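Local coordinates for protein putative cytochrome P450 YjiB (Bacillus subtilis subsp. subtilis, PDB 4RM4) that probably acts as a heme-dependent cytochrome P450 monooxygenase, inserting oxygen from molecular oxygen into organic substrates, at residues Tyr24-Phe27 with Pro28-Ser32; Tyr262-Leu265 with Arg266-Glu270; Thr364-Ile367 with Ser368-His372. All coordinates share one frame; numbering follows the deposited sequence. Where two conformers were deposited one is given.

Contact 1 (Tyr24-Phe27 with Pro28-Ser32)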
loop_
_atom_site.group_PDB
_atom_site.type_symbol
_atom_site.label_atom_id
_atom_site.label_comp_id
_atom_site.label_asym_id
_atom_site.label_seq_id
_atom_site.Cartn_x
_atom_site.Cartn_y
_atom_site.Cartn_z
ATOM N N TYR A 24 0.494 -16.250 -5.142
ATOM C CA TYR A 24 -0.791 -15.635 -4.821
ATOM C C TYR A 24 -1.532 -16.413 -3.738
ATOM O O TYR A 24 -2.646 -16.040 -3.353
ATOM C CB TYR A 24 -1.678 -15.484 -6.069
ATOM C CG TYR A 24 -2.665 -14.333 -5.949
ATOM C CD1 TYR A 24 -2.217 -13.032 -5.764
ATOM C CD2 TYR A 24 -4.035 -14.552 -6.016
ATOM C CE1 TYR A 24 -3.105 -11.971 -5.646
ATOM C CE2 TYR A 24 -4.937 -13.506 -5.903
ATOM C CZ TYR A 24 -4.471 -12.215 -5.723
ATOM O OH TYR A 24 -5.354 -11.162 -5.605
ATOM N N HIS A 25 -0.919 -17.492 -3.248
ATOM C CA HIS A 25 -1.606 -18.398 -2.316
ATOM C C HIS A 25 -0.764 -18.724 -1.095
ATOM O O HIS A 25 -0.497 -19.890 -0.814
ATOM C CB HIS A 25 -2.022 -19.693 -3.028
ATOM C CG HIS A 25 -2.984 -19.472 -4.150
ATOM N ND1 HIS A 25 -4.347 -19.420 -3.963
ATOM C CD2 HIS A 25 -2.778 -19.251 -5.468
ATOM C CE1 HIS A 25 -4.940 -19.195 -5.123
ATOM N NE2 HIS A 25 -4.008 -19.089 -6.052
ATOM N N PRO A 26 -0.347 -17.689 -0.348
ATOM C CA PRO A 26 0.519 -17.922 0.813
ATOM C C PRO A 26 -0.232 -18.304 2.090
ATOM O O PRO A 26 0.403 -18.631 3.097
ATOM C CB PRO A 26 1.170 -16.560 1.008
ATOM C CG PRO A 26 0.099 -15.611 0.607
ATOM C CD PRO A 26 -0.565 -16.251 -0.579
ATOM N N PHE A 27 -1.558 -18.252 2.061
ATOM C CA PHE A 27 -2.344 -18.346 3.289
ATOM C C PHE A 27 -2.311 -19.700 4.000
ATOM O O PHE A 27 -2.264 -19.749 5.225
ATOM C CB PHE A 27 -3.755 -17.818 3.040
ATOM C CG PHE A 27 -3.745 -16.399 2.536
ATOM C CD1 PHE A 27 -3.472 -15.351 3.408
ATOM C CD2 PHE A 27 -3.927 -16.123 1.193
ATOM C CE1 PHE A 27 -3.422 -14.039 2.956
ATOM C CE2 PHE A 27 -3.873 -14.811 0.723
ATOM C CZ PHE A 27 -3.617 -13.767 1.611
ATOM N N PRO A 28 -2.322 -20.798 3.235
ATOM C CA PRO A 28 -2.066 -22.087 3.893
ATOM C C PRO A 28 -0.739 -22.125 4.657
ATOM O O PRO A 28 -0.692 -22.660 5.777
ATOM C CB PRO A 28 -2.076 -23.077 2.728
ATOM C CG PRO A 28 -3.026 -22.465 1.751
ATOM C CD PRO A 28 -2.745 -20.968 1.832
ATOM N N TRP A 29 0.325 -21.554 4.096
ATOM C CA TRP A 29 1.605 -21.537 4.794
ATOM C C TRP A 29 1.552 -20.702 6.071
ATOM O O TRP A 29 2.025 -21.147 7.114
ATOM C CB TRP A 29 2.743 -21.066 3.888
ATOM C CG TRP A 29 4.068 -21.007 4.602
ATOM C CD1 TRP A 29 4.795 -22.063 5.074
ATOM C CD2 TRP A 29 4.813 -19.830 4.928
ATOM N NE1 TRP A 29 5.945 -21.612 5.678
ATOM C CE2 TRP A 29 5.981 -20.245 5.603
ATOM C CE3 TRP A 29 4.606 -18.461 4.717
ATOM C CZ2 TRP A 29 6.938 -19.344 6.060
ATOM C CZ3 TRP A 29 5.552 -17.569 5.179
ATOM C CH2 TRP A 29 6.702 -18.013 5.844
ATOM N N TYR A 30 0.999 -19.490 5.985
ATOM C CA TYR A 30 0.774 -18.679 7.178
ATOM C C TYR A 30 0.020 -19.503 8.231
ATOM O O TYR A 30 0.366 -19.492 9.406
ATOM C CB TYR A 30 -0.079 -17.446 6.851
ATOM C CG TYR A 30 0.542 -16.408 5.924
ATOM C CD1 TYR A 30 -0.267 -15.591 5.137
ATOM C CD2 TYR A 30 1.916 -16.222 5.865
ATOM C CE1 TYR A 30 0.277 -14.631 4.291
ATOM C CE2 TYR A 30 2.471 -15.259 5.032
ATOM C CZ TYR A 30 1.644 -14.472 4.245
ATOM O OH TYR A 30 2.174 -13.514 3.414
ATOM N N GLU A 31 -1.041 -20.183 7.803
ATOM C CA GLU A 31 -1.857 -20.957 8.733
ATOM C C GLU A 31 -1.034 -22.035 9.432
ATOM O O GLU A 31 -1.193 -22.259 10.633
ATOM C CB GLU A 31 -3.079 -21.586 8.048
ATOM C CG GLU A 31 -3.931 -22.429 9.012
ATOM C CD GLU A 31 -5.364 -22.575 8.550
ATOM O OE1 GLU A 31 -5.647 -22.266 7.373
ATOM O OE2 GLU A 31 -6.210 -23.004 9.366
ATOM N N SER A 32 -0.133 -22.672 8.688
ATOM C CA SER A 32 0.729 -23.692 9.270
ATOM C C SER A 32 1.709 -23.091 10.293
ATOM O O SER A 32 1.948 -23.680 11.346
ATOM C CB SER A 32 1.462 -24.480 8.183
ATOM O OG SER A 32 2.547 -23.755 7.658
HETATM O O HOH W 1 0.756 -21.574 1.151
#

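Contact 2 (Tyr262-Leu265 with Arg266-Glu270)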
loop_
_atom_site.group_PDB
_atom_site.type_symbol
_atom_site.label_atom_id
_atom_site.label_comp_id
_atom_site.label_asym_id
_atom_site.label_seq_id
_atom_site.Cartn_x
_atom_site.Cartn_y
_atom_site.Cartn_z
ATOM N N TYR A 262 -20.406 -9.802 -6.319
ATOM C CA TYR A 262 -20.331 -8.813 -7.402
ATOM C C TYR A 262 -21.702 -8.194 -7.640
ATOM O O TYR A 262 -21.845 -6.979 -7.741
ATOM C CB TYR A 262 -19.814 -9.464 -8.697
ATOM C CG TYR A 262 -19.466 -8.489 -9.820
ATOM C CD1 TYR A 262 -18.158 -8.069 -10.023
ATOM C CD2 TYR A 262 -20.444 -8.002 -10.681
ATOM C CE1 TYR A 262 -17.833 -7.174 -11.060
ATOM C CE2 TYR A 262 -20.130 -7.111 -11.707
ATOM C CZ TYR A 262 -18.829 -6.702 -11.886
ATOM O OH TYR A 262 -18.515 -5.831 -12.916
ATOM N N GLU A 263 -22.713 -9.053 -7.718
ATOM C CA GLU A 263 -24.075 -8.631 -7.993
ATOM C C GLU A 263 -24.648 -7.822 -6.832
ATOM O O GLU A 263 -25.370 -6.844 -7.032
ATOM C CB GLU A 263 -24.941 -9.867 -8.257
ATOM C CG GLU A 263 -24.474 -10.734 -9.431
ATOM C CD GLU A 263 -23.025 -11.222 -9.329
ATOM O OE1 GLU A 263 -22.584 -11.685 -8.246
ATOM O OE2 GLU A 263 -22.323 -11.152 -10.361
ATOM N N GLU A 264 -24.333 -8.255 -5.614
ATOM C CA GLU A 264 -24.792 -7.568 -4.408
ATOM C C GLU A 264 -24.202 -6.160 -4.344
ATOM O O GLU A 264 -24.901 -5.202 -4.016
ATOM C CB GLU A 264 -24.412 -8.359 -3.150
ATOM C CG GLU A 264 -24.669 -7.634 -1.835
ATOM C CD GLU A 264 -26.127 -7.712 -1.369
ATOM O OE1 GLU A 264 -26.924 -8.486 -1.952
ATOM O OE2 GLU A 264 -26.473 -6.999 -0.401
ATOM N N LEU A 265 -22.913 -6.034 -4.656
ATOM C CA LEU A 265 -22.272 -4.716 -4.663
ATOM C C LEU A 265 -22.843 -3.830 -5.771
ATOM O O LEU A 265 -23.033 -2.632 -5.582
ATOM C CB LEU A 265 -20.741 -4.826 -4.791
ATOM C CG LEU A 265 -20.025 -5.281 -3.516
ATOM C CD1 LEU A 265 -18.506 -5.450 -3.713
ATOM C CD2 LEU A 265 -20.339 -4.316 -2.374
ATOM N N ARG A 266 -23.112 -4.415 -6.933
ATOM C CA ARG A 266 -23.707 -3.644 -8.014
ATOM C C ARG A 266 -25.089 -3.107 -7.617
ATOM O O ARG A 266 -25.425 -1.963 -7.920
ATOM C CB ARG A 266 -23.788 -4.472 -9.298
ATOM C CG ARG A 266 -24.150 -3.660 -10.520
ATOM C CD ARG A 266 -23.630 -4.306 -11.797
ATOM N NE ARG A 266 -23.498 -3.314 -12.865
ATOM C CZ ARG A 266 -24.433 -3.066 -13.778
ATOM N NH1 ARG A 266 -25.574 -3.738 -13.757
ATOM N NH2 ARG A 266 -24.225 -2.147 -14.709
ATOM N N SER A 267 -25.878 -3.934 -6.934
ATOM C CA SER A 267 -27.211 -3.526 -6.473
ATOM C C SER A 267 -27.164 -2.596 -5.265
ATOM O O SER A 267 -28.036 -1.738 -5.088
ATOM C CB SER A 267 -28.060 -4.755 -6.131
ATOM O OG SER A 267 -28.381 -5.500 -7.290
ATOM N N HIS A 268 -26.139 -2.769 -4.438
ATOM C CA HIS A 268 -26.050 -2.091 -3.156
ATOM C C HIS A 268 -24.680 -1.480 -2.965
ATOM O O HIS A 268 -23.910 -1.926 -2.113
ATOM C CB HIS A 268 -26.323 -3.087 -2.018
ATOM C CG HIS A 268 -27.776 -3.396 -1.823
ATOM N ND1 HIS A 268 -28.397 -4.470 -2.421
ATOM C CD2 HIS A 268 -28.727 -2.771 -1.090
ATOM C CE1 HIS A 268 -29.670 -4.493 -2.067
ATOM N NE2 HIS A 268 -29.897 -3.472 -1.259
ATOM N N PRO A 269 -24.361 -0.453 -3.761
ATOM C CA PRO A 269 -23.031 0.157 -3.686
ATOM C C PRO A 269 -22.710 0.760 -2.312
ATOM O O PRO A 269 -21.547 1.055 -2.053
ATOM C CB PRO A 269 -23.077 1.244 -4.770
ATOM C CG PRO A 269 -24.521 1.503 -5.004
ATOM C CD PRO A 269 -25.220 0.202 -4.761
ATOM N N GLU A 270 -23.707 0.924 -1.446
ATOM C CA GLU A 270 -23.455 1.444 -0.107
ATOM C C GLU A 270 -22.683 0.460 0.776
ATOM O O GLU A 270 -22.168 0.829 1.828
ATOM C CB GLU A 270 -24.755 1.880 0.598
ATOM C CG GLU A 270 -25.704 0.746 0.971
ATOM C CD GLU A 270 -26.571 0.296 -0.194
ATOM O OE1 GLU A 270 -26.416 0.857 -1.295
ATOM O OE2 GLU A 270 -27.417 -0.611 0.001
#

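Contact 3 (Thr364-Ile367 with Ser368-His372)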
loop_
_atom_site.group_PDB
_atom_site.type_symbol
_atom_site.label_atom_id
_atom_site.label_comp_id
_atom_site.label_asym_id
_atom_site.label_seq_id
_atom_site.Cartn_x
_atom_site.Cartn_y
_atom_site.Cartn_z
ATOM N N THR A 364 -16.349 0.782 -7.020
ATOM C CA THR A 364 -17.745 1.081 -7.304
ATOM C C THR A 364 -17.903 1.421 -8.786
ATOM O O THR A 364 -18.849 0.965 -9.438
ATOM C CB THR A 364 -18.308 2.189 -6.386
ATOM O OG1 THR A 364 -19.704 2.379 -6.652
ATOM C CG2 THR A 364 -17.586 3.474 -6.629
ATOM N N SER A 365 -16.948 2.171 -9.329
ATOM C CA SER A 365 -17.023 2.610 -10.723
ATOM C C SER A 365 -16.866 1.457 -11.699
ATOM O O SER A 365 -17.578 1.378 -12.706
ATOM C CB SER A 365 -15.970 3.674 -11.010
ATOM O OG SER A 365 -16.160 4.817 -10.196
ATOM N N LEU A 366 -15.925 0.563 -11.413
ATOM C CA LEU A 366 -15.747 -0.610 -12.260
ATOM C C LEU A 366 -17.016 -1.461 -12.276
ATOM O O LEU A 366 -17.511 -1.841 -13.342
ATOM C CB LEU A 366 -14.560 -1.434 -11.762
ATOM C CG LEU A 366 -13.934 -2.454 -12.706
ATOM C CD1 LEU A 366 -13.429 -1.769 -13.974
ATOM C CD2 LEU A 366 -12.804 -3.188 -11.996
ATOM N N ILE A 367 -17.546 -1.768 -11.093
ATOM C CA ILE A 367 -18.677 -2.679 -10.998
ATOM C C ILE A 367 -19.940 -2.085 -11.627
ATOM O O ILE A 367 -20.778 -2.815 -12.161
ATOM C CB ILE A 367 -18.932 -3.142 -9.536
ATOM C CG1 ILE A 367 -17.690 -3.845 -8.979
ATOM C CG2 ILE A 367 -20.115 -4.087 -9.470
ATOM C CD1 ILE A 367 -17.838 -4.336 -7.540
ATOM N N SER A 368 -20.065 -0.762 -11.569
ATOM C CA SER A 368 -21.186 -0.063 -12.197
ATOM C C SER A 368 -21.111 -0.130 -13.726
ATOM O O SER A 368 -22.135 -0.237 -14.412
ATOM C CB SER A 368 -21.212 1.402 -11.738
ATOM O OG SER A 368 -22.344 2.093 -12.240
ATOM N N ALA A 369 -19.894 -0.065 -14.261
ATOM C CA ALA A 369 -19.710 -0.047 -15.707
ATOM C C ALA A 369 -19.945 -1.406 -16.348
ATOM O O ALA A 369 -20.237 -1.488 -17.543
ATOM C CB ALA A 369 -18.321 0.469 -16.066
ATOM N N PHE A 370 -19.813 -2.469 -15.561
ATOM C CA PHE A 370 -19.876 -3.824 -16.103
ATOM C C PHE A 370 -20.905 -4.693 -15.395
ATOM O O PHE A 370 -20.793 -4.957 -14.195
ATOM C CB PHE A 370 -18.491 -4.471 -16.068
ATOM C CG PHE A 370 -17.489 -3.773 -16.941
ATOM C CD1 PHE A 370 -17.559 -3.891 -18.320
ATOM C CD2 PHE A 370 -16.507 -2.965 -16.390
ATOM C CE1 PHE A 370 -16.653 -3.240 -19.138
ATOM C CE2 PHE A 370 -15.595 -2.303 -17.202
ATOM C CZ PHE A 370 -15.671 -2.443 -18.582
ATOM N N PRO A 371 -21.928 -5.133 -16.139
ATOM C CA PRO A 371 -22.992 -5.945 -15.542
ATOM C C PRO A 371 -22.458 -7.274 -15.018
ATOM O O PRO A 371 -22.868 -7.735 -13.947
ATOM C CB PRO A 371 -23.970 -6.157 -16.707
ATOM C CG PRO A 371 -23.163 -5.931 -17.942
ATOM C CD PRO A 371 -22.150 -4.890 -17.577
ATOM N N HIS A 372 -21.538 -7.876 -15.759
ATOM C CA HIS A 372 -20.977 -9.159 -15.362
ATOM C C HIS A 372 -19.500 -9.255 -15.731
ATOM O O HIS A 372 -19.057 -8.700 -16.734
ATOM C CB HIS A 372 -21.763 -10.311 -15.997
ATOM C CG HIS A 372 -21.099 -11.646 -15.848
ATOM N ND1 HIS A 372 -21.249 -12.432 -14.726
ATOM C CD2 HIS A 372 -20.282 -12.333 -16.682
ATOM C CE1 HIS A 372 -20.554 -13.546 -14.874
ATOM N NE2 HIS A 372 -19.959 -13.512 -16.054
#

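Contact 1 (Tyr24-Phe27 with Pro28-Ser32)
Pro26 and Phe27 pack on Tyr30 in a local contact round the first turn of helix 27-36, the N-terminal helix (helix A) of the cytochrome P450 fold. The contact lies near the surface, and its side chains meet round the Tyr30 ring. Pro26 CB sits over a face of that ring in a CH-pi contact, 4.2 Å from its centroid. At the ring edge, Tyr30 CD1 meets Phe27 CD1 at 3.6 Å. The two aromatic rings form an offset edge-to-face pair with planes at 76°, the edge of Tyr30 directed at the face of Phe27. Tyr30 CG is anti to its own carbonyl carbon (chi1 -66°), which swings the ring back toward the helix start. Ala315 and Ser316 of helix 314-317 also touch Tyr30, as do Phe51 and Pro287. With an alanine here, the Pro26 ring would probably lose its aromatic partner, and a gap would open against helix 314-317. Phe27 has further partners in Tyr387, edge-to-face, and Arg319, cation-pi. The backbone closes the turn with Tyr30 N bonded to Pro26 O at 3.1 Å and Glu31 N to Phe27 O at 2.9 Å. One water extends the helix start toward the loop: it donates to His25 O at 2.9 Å and accepts from Trp29 N at 3.0 Å.

Contact 2 (Tyr262-Leu265 with Arg266-Glu270)
Tyr262, Glu263 and Glu264 offer their carbonyl oxygens in turn to the amides of Arg266, Ser267 and His268. The bonds from Arg266 N to Tyr262 O and from Ser267 N to Glu263 O are each 3.0 Å long. The third, from His268 N to Glu264 O, is shorter at 2.8 Å but more bent, with an N-H...O angle of 130°. His268 N also makes a weak bond to Leu265 O. This shared amide marks the point where the chain leaves helical angles, at His268.

Four residues on from Leu265 stands Pro269, whose nitrogen carries no hydrogen, so the usual helical bond to Leu265 O cannot form. The proline ring comes up to it instead, with CD 3.7 Å from Leu265 O. The hydroxyl of Ser267 folds back along the helix and gives a weak bond to Glu263 O at 3.3 Å.

These are the closing turns of helix 261-267, the short helix J of the P450 fold, which follows the long helix 226-257. Its buried side carries Tyr262 and Leu265, and both touch Ile255 of that helix and Ile367 of helix 352-369.

The long polar side chains find their main partners outside the turn. Arg266 CG is anti to the backbone N (chi1 -169°), and the chain runs extended to NE. Its CD passes Tyr262 CE2 at 4.5 Å, a loose approach. The guanidinium group then bonds through NE to Ile367 O and through NH2 to Ser368 O. Tyr262 OH bonds to Phe370 O, at the same chain end. Glu264 bends at CG, and its carboxylate plane lies only 13° from that of the His268 ring. Its OE2 forms a salt bridge with Arg333.

Contact 3 (Thr364-Ile367 with Ser368-His372)
Phe370 packs back against Leu366, four residues earlier, just where helix 352-369 ends. Its CB lies 3.9 Å from Leu366 O. CG is a little farther from that same oxygen, at 4.1 Å. Further along the ring, CD2 comes to 3.4 Å from Leu366 O, which lies at the ring edge, near its plane. CE2 then leaves the carbonyl and meets the methyl Leu366 CD1 at 3.9 Å. The ring is put there by chi1 of -64°, with CG anti to its own carbonyl carbon. Phe129, Gln124 and Met396 also touch the Phe370 side chain. With CG anti to the backbone N, chi1 -162°, the end of Leu366 comes round to bring CD1 to the ring. Leu366 is also touched by Phe123, Leu131 and Phe135.

The backbone loosens toward the end. Ser368 N bonds to Thr364 O at 3.0 Å, an ordinary helical bond. Ala369 N is shared: it bonds to Ser365 O and, weakly, to Leu366 O. Phe370 N adds a second weak bond to Leu366 O, at 3.3 Å. Ser365 OG turns elsewhere, to Ile361 O and to Gln113 of helix 102-123. Ala369 O in turn accepts from Gln124. The arrangement is the C-terminal end of helix L of the P450 fold, the helix that follows the probable heme-ligating Cys349.

How the contacts relate
All three contacts are local turns at helix ends, contact 1 at a start and contacts 2 and 3 at finishes. Contact 1 is a surface contact standing alone, with nearest atoms about 14 Å from contact 2 and about 13 Å from contact 3. Its chemistry is aromatic and proline packing, with a water at the helix start. Contacts 2 and 3 are partly buried and touch each other, their centres about 9 Å apart. They join helix 261-267 to the end of helix 352-369: side chains of contact 2 satisfy backbone carbonyls that contact 3 leaves at its helix end. Contact 2 is the more charged and contact 3 the more apolar.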